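Local atomic coordinates of pectinesterase 1 (Solanum lycopersicum, PDB entry 1XG2), a protein that de-esterifies cell-wall pectin, hydrolysing galacturonosyl methyl esters to galacturonate and methanol, and may thereby prepare fruit cell walls for softening during ripening. Residues T17-V22 with E44-V48; V37-K43 with A64-T68; V121-I127 with F142-V148; Q167-K172 with I203-L208. All blocks are in the same frame, centred on the assembly; numbering follows the deposited sequence.

In the fold
The four contacts sample one right-handed parallel beta-helix from its N-terminal end. Contact 3, the buried one, joins two central coils, with backbone ladders on both strand pairs, interrupted at the turn by a serine hydroxyl. Contacts 2 and 4 lie partly at the surface, in the sheet that the second half of contact 3 also reaches: contact 2 pairs its outermost strand with the next, while in contact 4 the ladder gives way to side-chain and water bonds. Contacts 3 and 4 touch through strands 147-150 and 167-170. Contact 1 instead sets a helix on the N-terminal end of the beta-helix through a carboxylate and aliphatic packing; it meets contact 2 where Leu18 reaches Val37 and Ile67.

Contact 1: residues T17-V22 with E44-V48; sequences TLAEAV and ENVEV
How a helix can close the N-terminal end of a beta-helix is illustrated by the start of helix 18-24 laid beside strand 46-48. Residues 18-22 and strand 46-48 run nearly parallel, at 19°, axes 8.4 Å apart; Ala19 lies nearest Val46 (CA to CA 5.6 Å) and Val22 nearest Val48 (CA to CA 6.9 Å). Thr17, extended, chi1 p, is the N-cap. Its OG1 accepts a weak bond from Glu20 N (3.4 Å) and donates to Glu20 OE2 (2.7 Å), while Thr17 N gives Glu20 OE2 a weak bond of 3.2 Å: a capping box. The next amides are served from the other segment. Glu44, chi1 near 29° and chi2 t, splits its carboxylate, OE2 accepting from Leu18 N and OE1 from Ala19 N, both at 2.9 Å. Within the helix, Val22 N bonds Leu18 O at 3.1 Å. On the strand side, Asn45 ND2 bonds Ala83 O, and the backbones of Val46 and Val48 bond Ala86. The rest is aliphatic: Leu18 CD2 lies 4.1 Å from Val46 CG2, Val22 CG2 4.3 Å from Val46 CG1, and Val22 CG1 4.3 Å from Val48 CG2. Leu18 and Val22 also reach strands 33-37 and 55-59. An acidic side chain thus supplies acceptors that the first helical turn cannot, and its charge suits the positive end of the helix dipole.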
# COMPACT_ATOMS: atom_id res chain seq x y z
N THR A 17 -8.65 25.04 8.01
CA THR A 17 -7.81 24.03 7.35
C THR A 17 -8.15 22.61 7.81
O THR A 17 -8.62 22.39 8.93
CB THR A 17 -6.31 24.28 7.62
OG1 THR A 17 -5.99 23.96 8.97
CG2 THR A 17 -5.94 25.74 7.45
N LEU A 18 -7.86 21.65 6.94
CA LEU A 18 -8.10 20.25 7.22
C LEU A 18 -7.20 19.75 8.34
O LEU A 18 -7.65 19.00 9.19
CB LEU A 18 -7.91 19.41 5.95
CG LEU A 18 -8.13 17.90 6.09
CD1 LEU A 18 -9.47 17.59 6.74
CD2 LEU A 18 -8.02 17.25 4.71
N ALA A 19 -5.94 20.18 8.36
CA ALA A 19 -5.00 19.72 9.39
C ALA A 19 -5.52 20.01 10.80
O ALA A 19 -5.38 19.18 11.70
CB ALA A 19 -3.62 20.34 9.17
N GLU A 20 -6.11 21.18 11.00
CA GLU A 20 -6.63 21.57 12.31
C GLU A 20 -7.78 20.65 12.76
O GLU A 20 -7.84 20.24 13.91
CB GLU A 20 -7.17 22.99 12.28
CG GLU A 20 -6.15 24.11 12.14
CD GLU A 20 -6.84 25.44 11.84
OE1 GLU A 20 -7.30 26.08 12.81
OE2 GLU A 20 -6.97 25.82 10.65
N ALA A 21 -8.68 20.34 11.83
CA ALA A 21 -9.80 19.45 12.12
C ALA A 21 -9.34 18.04 12.49
O ALA A 21 -9.87 17.43 13.42
CB ALA A 21 -10.78 19.42 10.95
N VAL A 22 -8.35 17.53 11.77
CA VAL A 22 -7.82 16.21 12.07
C VAL A 22 -7.19 16.18 13.46
O VAL A 22 -7.46 15.27 14.24
CB VAL A 22 -6.81 15.74 11.00
CG1 VAL A 22 -6.13 14.46 11.44
CG2 VAL A 22 -7.52 15.56 9.66
N GLU A 44 -2.34 22.16 1.48
CA GLU A 44 -1.75 21.62 2.70
C GLU A 44 -1.33 20.16 2.53
O GLU A 44 -1.86 19.43 1.69
CB GLU A 44 -2.66 21.78 3.95
CG GLU A 44 -4.15 21.80 3.72
CD GLU A 44 -4.98 21.97 5.00
OE1 GLU A 44 -4.59 21.51 6.10
OE2 GLU A 44 -6.08 22.57 4.89
N ASN A 45 -0.35 19.76 3.33
CA ASN A 45 0.06 18.38 3.46
C ASN A 45 -0.48 17.86 4.78
O ASN A 45 -0.07 18.32 5.85
CB ASN A 45 1.58 18.24 3.41
CG ASN A 45 2.12 18.40 1.99
OD1 ASN A 45 2.43 19.51 1.55
ND2 ASN A 45 2.26 17.29 1.28
N VAL A 46 -1.42 16.93 4.69
CA VAL A 46 -2.16 16.43 5.82
C VAL A 46 -1.78 14.99 6.15
O VAL A 46 -1.55 14.17 5.26
CB VAL A 46 -3.67 16.50 5.53
CG1 VAL A 46 -4.48 15.92 6.70
CG2 VAL A 46 -4.06 17.94 5.23
N GLU A 47 -1.72 14.70 7.44
CA GLU A 47 -1.39 13.37 7.92
C GLU A 47 -2.47 12.91 8.89
O GLU A 47 -2.85 13.66 9.79
CB GLU A 47 -0.03 13.39 8.60
CG GLU A 47 0.45 12.04 9.09
CD GLU A 47 1.95 11.96 9.34
OE1 GLU A 47 2.40 10.89 9.82
OE2 GLU A 47 2.69 12.95 9.04
N VAL A 48 -2.96 11.69 8.70
CA VAL A 48 -3.93 11.09 9.61
C VAL A 48 -3.22 9.93 10.30
O VAL A 48 -3.08 8.84 9.73
CB VAL A 48 -5.19 10.59 8.86
CG1 VAL A 48 -6.16 9.92 9.83
CG2 VAL A 48 -5.87 11.75 8.16

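Contact 2: residues V37-K43 with A64-T68; sequences VKRGTYK and ATTIT
Thr68, Thr65 and Tyr42 carry this pairing of successive coils, in which strand 40-43 runs parallel to strand 65-68 at 15°, axes 4.7 Å apart. Gly40 pairs with Thr65, Thr41 with Thr66 and Tyr42 with Ile67. The ladder consists of Gly40 N to Ala64 O (3.0 Å), Thr66 N to Gly40 O (2.9 Å), Tyr42 N to Thr66 O (2.7 Å) and Thr68 N to Tyr42 O (2.9 Å). Thr68, chi1 t, sets CG2 3.7 Å from Thr41 CG2, while its hydroxyl bonds Gln100. Thr65, chi1 m and on the other face, donates from OG1 to Val37 O (3.0 Å). There too Tyr42, also m, lays its ring back along its own strand so that OH donates to Lys38 O (2.7 Å), and its CB lies 3.7 Å from Ile67 CD1. Gly40, at phi/psi 146/168, takes a conformation that a CB would obstruct. Such stacking of one coil's strand on the next is the signature of the parallel beta-helix, right-handed in the pectinesterase family.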
# COMPACT_ATOMS: atom_id res chain seq x y z
N VAL A 37 -15.37 18.80 4.48
CA VAL A 37 -14.56 19.87 3.93
C VAL A 37 -15.33 20.52 2.79
O VAL A 37 -15.53 19.91 1.73
CB VAL A 37 -13.21 19.32 3.38
CG1 VAL A 37 -12.30 20.46 2.98
CG2 VAL A 37 -12.53 18.42 4.41
N LYS A 38 -15.78 21.75 3.01
CA LYS A 38 -16.52 22.50 2.00
C LYS A 38 -15.67 22.81 0.78
O LYS A 38 -14.44 22.73 0.83
CB LYS A 38 -17.05 23.81 2.59
CG LYS A 38 -18.13 23.64 3.64
CD LYS A 38 -19.05 24.88 3.63
CE LYS A 38 -19.94 24.96 4.85
NZ LYS A 38 -20.82 26.19 4.83
N ARG A 39 -16.34 23.17 -0.31
CA ARG A 39 -15.68 23.38 -1.60
C ARG A 39 -14.58 24.41 -1.48
O ARG A 39 -14.66 25.35 -0.68
CB ARG A 39 -16.68 23.80 -2.69
CG ARG A 39 -17.30 25.18 -2.53
CD ARG A 39 -18.51 25.42 -3.43
NE ARG A 39 -19.59 24.47 -3.14
CZ ARG A 39 -20.79 24.47 -3.72
NH1 ARG A 39 -21.10 25.37 -4.66
NH2 ARG A 39 -21.69 23.56 -3.37
N GLY A 40 -13.52 24.18 -2.25
CA GLY A 40 -12.33 24.99 -2.19
C GLY A 40 -11.11 24.14 -2.45
O GLY A 40 -11.18 22.90 -2.48
N THR A 41 -9.99 24.81 -2.67
CA THR A 41 -8.70 24.16 -2.85
C THR A 41 -7.85 24.48 -1.63
O THR A 41 -7.65 25.64 -1.29
CB THR A 41 -8.08 24.64 -4.16
OG1 THR A 41 -8.85 24.12 -5.25
CG2 THR A 41 -6.69 24.06 -4.36
N TYR A 42 -7.37 23.43 -0.97
CA TYR A 42 -6.67 23.55 0.30
C TYR A 42 -5.24 23.10 0.06
O TYR A 42 -4.99 21.92 -0.18
CB TYR A 42 -7.35 22.67 1.36
CG TYR A 42 -8.79 23.05 1.64
CD1 TYR A 42 -9.80 22.72 0.75
CD2 TYR A 42 -9.13 23.75 2.79
CE1 TYR A 42 -11.12 23.08 1.00
CE2 TYR A 42 -10.46 24.12 3.05
CZ TYR A 42 -11.44 23.78 2.15
OH TYR A 42 -12.75 24.14 2.40
N LYS A 43 -4.33 24.06 0.13
CA LYS A 43 -2.92 23.86 -0.16
C LYS A 43 -2.26 23.45 1.16
O LYS A 43 -1.72 24.29 1.88
CB LYS A 43 -2.34 25.18 -0.68
CG LYS A 43 -1.43 25.14 -1.90
CD LYS A 43 -1.73 26.39 -2.79
CE LYS A 43 -0.61 26.72 -3.80
NZ LYS A 43 -0.97 27.90 -4.67
N ALA A 64 -15.09 19.50 -6.60
CA ALA A 64 -15.33 20.71 -5.82
C ALA A 64 -14.40 20.97 -4.63
O ALA A 64 -14.15 22.12 -4.31
CB ALA A 64 -16.77 20.68 -5.31
N THR A 65 -13.95 19.90 -3.96
CA THR A 65 -13.03 20.01 -2.83
C THR A 65 -11.73 19.33 -3.20
O THR A 65 -11.71 18.16 -3.55
CB THR A 65 -13.61 19.36 -1.55
OG1 THR A 65 -14.79 20.06 -1.13
CG2 THR A 65 -12.68 19.57 -0.36
N THR A 66 -10.63 20.09 -3.12
CA THR A 66 -9.31 19.59 -3.49
C THR A 66 -8.29 19.86 -2.37
O THR A 66 -8.19 20.99 -1.88
CB THR A 66 -8.84 20.30 -4.76
OG1 THR A 66 -9.68 19.94 -5.86
CG2 THR A 66 -7.49 19.81 -5.18
N ILE A 67 -7.55 18.83 -1.97
CA ILE A 67 -6.38 18.99 -1.12
C ILE A 67 -5.20 18.86 -2.05
O ILE A 67 -5.09 17.88 -2.77
CB ILE A 67 -6.32 17.91 -0.02
CG1 ILE A 67 -7.68 17.76 0.65
CG2 ILE A 67 -5.23 18.23 1.01
CD1 ILE A 67 -8.26 19.05 1.24
N THR A 68 -4.30 19.86 -2.04
CA THR A 68 -3.21 19.89 -3.00
C THR A 68 -1.86 20.17 -2.35
O THR A 68 -1.78 20.81 -1.30
CB THR A 68 -3.52 20.90 -4.14
OG1 THR A 68 -2.54 20.78 -5.19
CG2 THR A 68 -3.46 22.34 -3.67
O HOH W 1 -11.71 24.22 -5.44

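Contact 3: residues V121-I127 with F142-V148; sequences VINRCRI and FYRDSYV
Two consecutive coils of a right-handed parallel beta-helix stack here, each a strand, a tight turn and a second strand. Strands 121-123 and 142-144 run 4.8 Å apart at 9°. Val121 pairs with Phe142, whose ring edge meets its CG1 (CG1 to CD2 4.3 Å); helix 301-304 packs over this face. Ile122 turns to the opposite face, N donating to Phe142 O and O accepting from Arg144 N, both 2.9 Å; with chi1 m and chi2 p it lays CD1 over the Tyr143 ring, 3.9 Å from the centroid, a CH-pi contact. Asn123 pairs with Arg144, its ND2 reaching Arg144 O weakly (3.4 Å) and a water that also bonds Asp145 OD1. The chain bends at Arg124, in left-handed helical conformation (55/47), much as Asp145 does (54/35); Arg124 N donates to Arg144 O (3.0 Å), and its guanidinium bridges to Asp96. Cys125 N donates to Ser146 OG (3.1 Å), which donates to Arg144 O, and Cys125 O accepts from Tyr147 N (2.8 Å). Arg126, beside Tyr147, sends NH2 to Met62 O. The resumed ladder continues with Ile127 N donating to Tyr147 O at 2.8 Å.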
# COMPACT_ATOMS: atom_id res chain seq x y z
N VAL A 121 -11.46 2.83 3.26
CA VAL A 121 -12.28 2.95 2.07
C VAL A 121 -12.05 4.31 1.44
O VAL A 121 -12.07 5.34 2.13
CB VAL A 121 -13.79 2.84 2.41
CG1 VAL A 121 -14.64 3.00 1.11
CG2 VAL A 121 -14.08 1.53 3.08
N ILE A 122 -11.80 4.31 0.14
CA ILE A 122 -11.69 5.52 -0.66
C ILE A 122 -12.86 5.46 -1.65
O ILE A 122 -12.87 4.64 -2.56
CB ILE A 122 -10.30 5.58 -1.34
CG1 ILE A 122 -9.19 5.72 -0.28
CG2 ILE A 122 -10.18 6.77 -2.27
CD1 ILE A 122 -8.85 4.44 0.46
N ASN A 123 -13.84 6.33 -1.46
CA ASN A 123 -15.12 6.30 -2.15
C ASN A 123 -15.37 7.62 -2.88
O ASN A 123 -15.38 8.66 -2.27
CB ASN A 123 -16.22 6.08 -1.12
CG ASN A 123 -17.59 5.82 -1.74
OD1 ASN A 123 -18.62 6.19 -1.19
ND2 ASN A 123 -17.58 5.22 -2.93
N ARG A 124 -15.59 7.54 -4.18
CA ARG A 124 -15.93 8.71 -5.00
C ARG A 124 -14.88 9.81 -4.85
O ARG A 124 -15.21 10.97 -4.61
CB ARG A 124 -17.32 9.24 -4.63
CG ARG A 124 -18.45 8.25 -4.90
CD ARG A 124 -19.83 8.90 -4.87
NE ARG A 124 -20.12 9.58 -3.62
CZ ARG A 124 -20.81 9.07 -2.60
NH1 ARG A 124 -21.33 7.85 -2.65
NH2 ARG A 124 -21.00 9.80 -1.52
N CYS A 125 -13.61 9.42 -4.95
CA CYS A 125 -12.49 10.36 -4.87
C CYS A 125 -11.79 10.47 -6.20
O CYS A 125 -11.88 9.56 -7.01
CB CYS A 125 -11.49 9.89 -3.82
SG CYS A 125 -12.15 10.05 -2.16
N ARG A 126 -11.08 11.57 -6.41
CA ARG A 126 -10.25 11.79 -7.58
C ARG A 126 -8.81 11.93 -7.07
O ARG A 126 -8.53 12.84 -6.32
CB ARG A 126 -10.69 13.06 -8.30
CG ARG A 126 -10.04 13.29 -9.66
CD ARG A 126 -10.72 14.36 -10.54
NE ARG A 126 -10.97 15.58 -9.76
CZ ARG A 126 -10.15 16.60 -9.66
NH1 ARG A 126 -8.98 16.61 -10.30
NH2 ARG A 126 -10.49 17.63 -8.91
N ILE A 127 -7.91 11.02 -7.45
CA ILE A 127 -6.52 11.06 -7.01
C ILE A 127 -5.69 11.37 -8.23
O ILE A 127 -5.69 10.62 -9.17
CB ILE A 127 -6.12 9.72 -6.36
CG1 ILE A 127 -7.21 9.21 -5.38
CG2 ILE A 127 -4.79 9.85 -5.67
CD1 ILE A 127 -7.53 10.12 -4.22
N PHE A 142 -9.90 -0.61 0.15
CA PHE A 142 -10.94 -0.72 -0.86
C PHE A 142 -11.15 0.64 -1.49
O PHE A 142 -11.41 1.63 -0.78
CB PHE A 142 -12.23 -1.22 -0.22
CG PHE A 142 -13.36 -1.46 -1.18
CD1 PHE A 142 -13.24 -2.39 -2.20
CD2 PHE A 142 -14.55 -0.77 -1.05
CE1 PHE A 142 -14.30 -2.60 -3.08
CE2 PHE A 142 -15.62 -0.99 -1.92
CZ PHE A 142 -15.48 -1.89 -2.93
N TYR A 143 -11.06 0.67 -2.81
CA TYR A 143 -11.30 1.85 -3.63
C TYR A 143 -12.53 1.59 -4.49
O TYR A 143 -12.61 0.58 -5.17
CB TYR A 143 -10.10 2.15 -4.53
CG TYR A 143 -8.90 2.58 -3.74
CD1 TYR A 143 -8.14 1.65 -3.01
CD2 TYR A 143 -8.51 3.91 -3.70
CE1 TYR A 143 -7.04 2.04 -2.27
CE2 TYR A 143 -7.40 4.31 -2.94
CZ TYR A 143 -6.69 3.37 -2.21
OH TYR A 143 -5.61 3.75 -1.45
N ARG A 144 -13.48 2.51 -4.44
CA ARG A 144 -14.76 2.35 -5.09
C ARG A 144 -15.18 3.65 -5.76
O ARG A 144 -15.09 4.72 -5.17
CB ARG A 144 -15.80 1.93 -4.06
CG ARG A 144 -17.22 1.77 -4.57
CD ARG A 144 -17.45 0.57 -5.48
NE ARG A 144 -18.78 0.65 -6.08
CZ ARG A 144 -19.55 -0.38 -6.41
NH1 ARG A 144 -19.13 -1.64 -6.25
NH2 ARG A 144 -20.75 -0.16 -6.93
N ASP A 145 -15.70 3.53 -6.99
CA ASP A 145 -16.29 4.65 -7.71
C ASP A 145 -15.36 5.86 -7.81
O ASP A 145 -15.80 7.00 -7.77
CB ASP A 145 -17.61 5.06 -7.05
CG ASP A 145 -18.71 4.02 -7.21
OD1 ASP A 145 -19.73 4.15 -6.51
OD2 ASP A 145 -18.65 3.06 -8.00
N SER A 146 -14.06 5.60 -7.94
CA SER A 146 -13.07 6.67 -7.86
C SER A 146 -12.33 6.82 -9.19
O SER A 146 -12.37 5.94 -10.04
CB SER A 146 -12.09 6.40 -6.71
OG SER A 146 -12.73 6.54 -5.44
N TYR A 147 -11.66 7.96 -9.34
CA TYR A 147 -10.84 8.25 -10.49
C TYR A 147 -9.40 8.34 -9.98
O TYR A 147 -9.15 9.06 -9.03
CB TYR A 147 -11.32 9.58 -11.07
CG TYR A 147 -10.71 10.07 -12.34
CD1 TYR A 147 -11.37 9.91 -13.57
CD2 TYR A 147 -9.52 10.79 -12.32
CE1 TYR A 147 -10.81 10.44 -14.76
CE2 TYR A 147 -8.96 11.32 -13.48
CZ TYR A 147 -9.60 11.15 -14.70
OH TYR A 147 -9.00 11.68 -15.84
N VAL A 148 -8.50 7.55 -10.54
CA VAL A 148 -7.09 7.62 -10.22
C VAL A 148 -6.37 7.86 -11.53
O VAL A 148 -6.52 7.09 -12.47
CB VAL A 148 -6.57 6.33 -9.57
CG1 VAL A 148 -5.11 6.49 -9.16
CG2 VAL A 148 -7.43 5.95 -8.37
O HOH W 2 -20.12 5.18 -4.01

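Contact 4: residues Q167-K172 with I203-L208; sequences QLVARK and IASSDL
What happens when a ladder strand runs out is visible from Ile203 onwards, beside the parallel strand 167-170. Ile203 pairs with Val169: its N donates to Leu168 O and its O accepts from Ala170 N, each 3.0 Å, and with chi1 p its CG1 comes 4.0 Å from Val169 CG2. Ala204 pairs with Ala170 on the other face. Ser205 closes the backbone ladder by donating N to Ala170 O (2.9 Å); its hydroxyl, chi1 p, turns to Asp207 OD1 (2.6 Å). Residues 206-208 curl with helical angles, Leu208 N donating to Ser205 O (3.2 Å). Asp207, also p, continues the link by side chain: OD1 accepts from Lys172 N (3.1 Å), while OD2 accepts at 2.6 Å from a water that also donates to Lys172 O. Leu208, t then p, brings CD2 to 3.8 Å from Ala170 CB. On segment 167-172, Arg171 salt-bridges Asp128 and makes a cation-pi contact with Tyr130, its side chain about 9 Å from that of Gln131, the probable transition-state stabiliser. This is the end of a parallel beta-helix ladder, where the chain leaves the sheet for a loop near the predicted active site, the Ala170 side chain about 11 Å from that of Asp153, the predicted nucleophile.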
# COMPACT_ATOMS: atom_id res chain seq x y z
N GLN A 167 -12.19 4.40 -12.46
CA GLN A 167 -11.59 4.72 -13.74
C GLN A 167 -10.10 5.00 -13.47
O GLN A 167 -9.76 5.92 -12.74
CB GLN A 167 -12.30 5.92 -14.36
CG GLN A 167 -13.80 5.68 -14.50
CD GLN A 167 -14.49 6.62 -15.49
OE1 GLN A 167 -14.42 6.41 -16.71
NE2 GLN A 167 -15.17 7.63 -14.96
N LEU A 168 -9.26 4.14 -14.03
CA LEU A 168 -7.81 4.24 -13.92
C LEU A 168 -7.33 4.81 -15.24
O LEU A 168 -7.40 4.16 -16.28
CB LEU A 168 -7.20 2.87 -13.62
CG LEU A 168 -7.88 2.12 -12.47
CD1 LEU A 168 -7.19 0.81 -12.22
CD2 LEU A 168 -7.89 2.94 -11.23
N VAL A 169 -6.88 6.05 -15.19
CA VAL A 169 -6.67 6.89 -16.35
C VAL A 169 -5.20 7.23 -16.50
O VAL A 169 -4.63 8.02 -15.72
CB VAL A 169 -7.49 8.20 -16.25
CG1 VAL A 169 -7.41 8.98 -17.56
CG2 VAL A 169 -8.95 7.90 -15.89
N ALA A 170 -4.57 6.62 -17.49
CA ALA A 170 -3.20 6.98 -17.83
C ALA A 170 -3.21 8.29 -18.63
O ALA A 170 -4.07 8.49 -19.49
CB ALA A 170 -2.53 5.87 -18.60
N ARG A 171 -2.27 9.18 -18.33
CA ARG A 171 -2.19 10.48 -18.97
C ARG A 171 -0.87 10.63 -19.73
O ARG A 171 -0.01 9.77 -19.67
CB ARG A 171 -2.34 11.61 -17.94
CG ARG A 171 -1.18 11.73 -16.97
CD ARG A 171 -1.53 12.45 -15.67
NE ARG A 171 -2.04 13.79 -15.93
CZ ARG A 171 -2.53 14.62 -15.02
NH1 ARG A 171 -2.55 14.30 -13.73
NH2 ARG A 171 -2.98 15.80 -15.41
N LYS A 172 -0.72 11.75 -20.44
CA LYS A 172 0.49 12.00 -21.23
C LYS A 172 1.66 12.29 -20.30
O LYS A 172 1.59 13.23 -19.50
CB LYS A 172 0.29 13.18 -22.17
CG LYS A 172 1.46 13.41 -23.12
CD LYS A 172 1.20 14.62 -24.01
CE LYS A 172 2.36 14.89 -24.94
NZ LYS A 172 2.49 16.34 -25.26
N ILE A 203 -8.26 3.42 -19.09
CA ILE A 203 -8.42 4.23 -20.27
C ILE A 203 -7.36 5.33 -20.35
O ILE A 203 -6.61 5.57 -19.39
CB ILE A 203 -9.82 4.85 -20.28
CG1 ILE A 203 -10.04 5.73 -19.02
CG2 ILE A 203 -10.87 3.75 -20.35
CD1 ILE A 203 -11.34 6.52 -19.04
N ALA A 204 -7.34 6.01 -21.50
CA ALA A 204 -6.44 7.12 -21.73
C ALA A 204 -7.16 8.45 -21.47
O ALA A 204 -8.35 8.61 -21.75
CB ALA A 204 -5.94 7.09 -23.17
N SER A 205 -6.42 9.40 -20.93
CA SER A 205 -6.85 10.79 -20.86
C SER A 205 -6.91 11.39 -22.27
O SER A 205 -6.37 10.82 -23.22
CB SER A 205 -5.85 11.58 -20.05
OG SER A 205 -4.63 11.60 -20.75
N SER A 206 -7.55 12.54 -22.39
CA SER A 206 -7.66 13.22 -23.68
C SER A 206 -6.29 13.65 -24.21
O SER A 206 -6.10 13.67 -25.42
CB SER A 206 -8.59 14.43 -23.58
OG SER A 206 -8.02 15.45 -22.80
N ASP A 207 -5.33 13.95 -23.33
CA ASP A 207 -3.99 14.32 -23.82
C ASP A 207 -3.09 13.14 -24.22
O ASP A 207 -2.09 13.32 -24.93
CB ASP A 207 -3.29 15.35 -22.89
CG ASP A 207 -2.82 14.78 -21.55
OD1 ASP A 207 -3.06 13.59 -21.23
OD2 ASP A 207 -2.20 15.51 -20.75
N LEU A 208 -3.43 11.93 -23.77
CA LEU A 208 -2.69 10.72 -24.16
C LEU A 208 -3.25 10.08 -25.43
O LEU A 208 -2.50 9.53 -26.23
CB LEU A 208 -2.71 9.69 -23.02
CG LEU A 208 -2.03 8.34 -23.26
CD1 LEU A 208 -0.56 8.47 -23.63
CD2 LEU A 208 -2.17 7.48 -22.03
O HOH W 3 -0.64 14.69 -18.82
O HOH W 4 -4.44 14.92 -18.23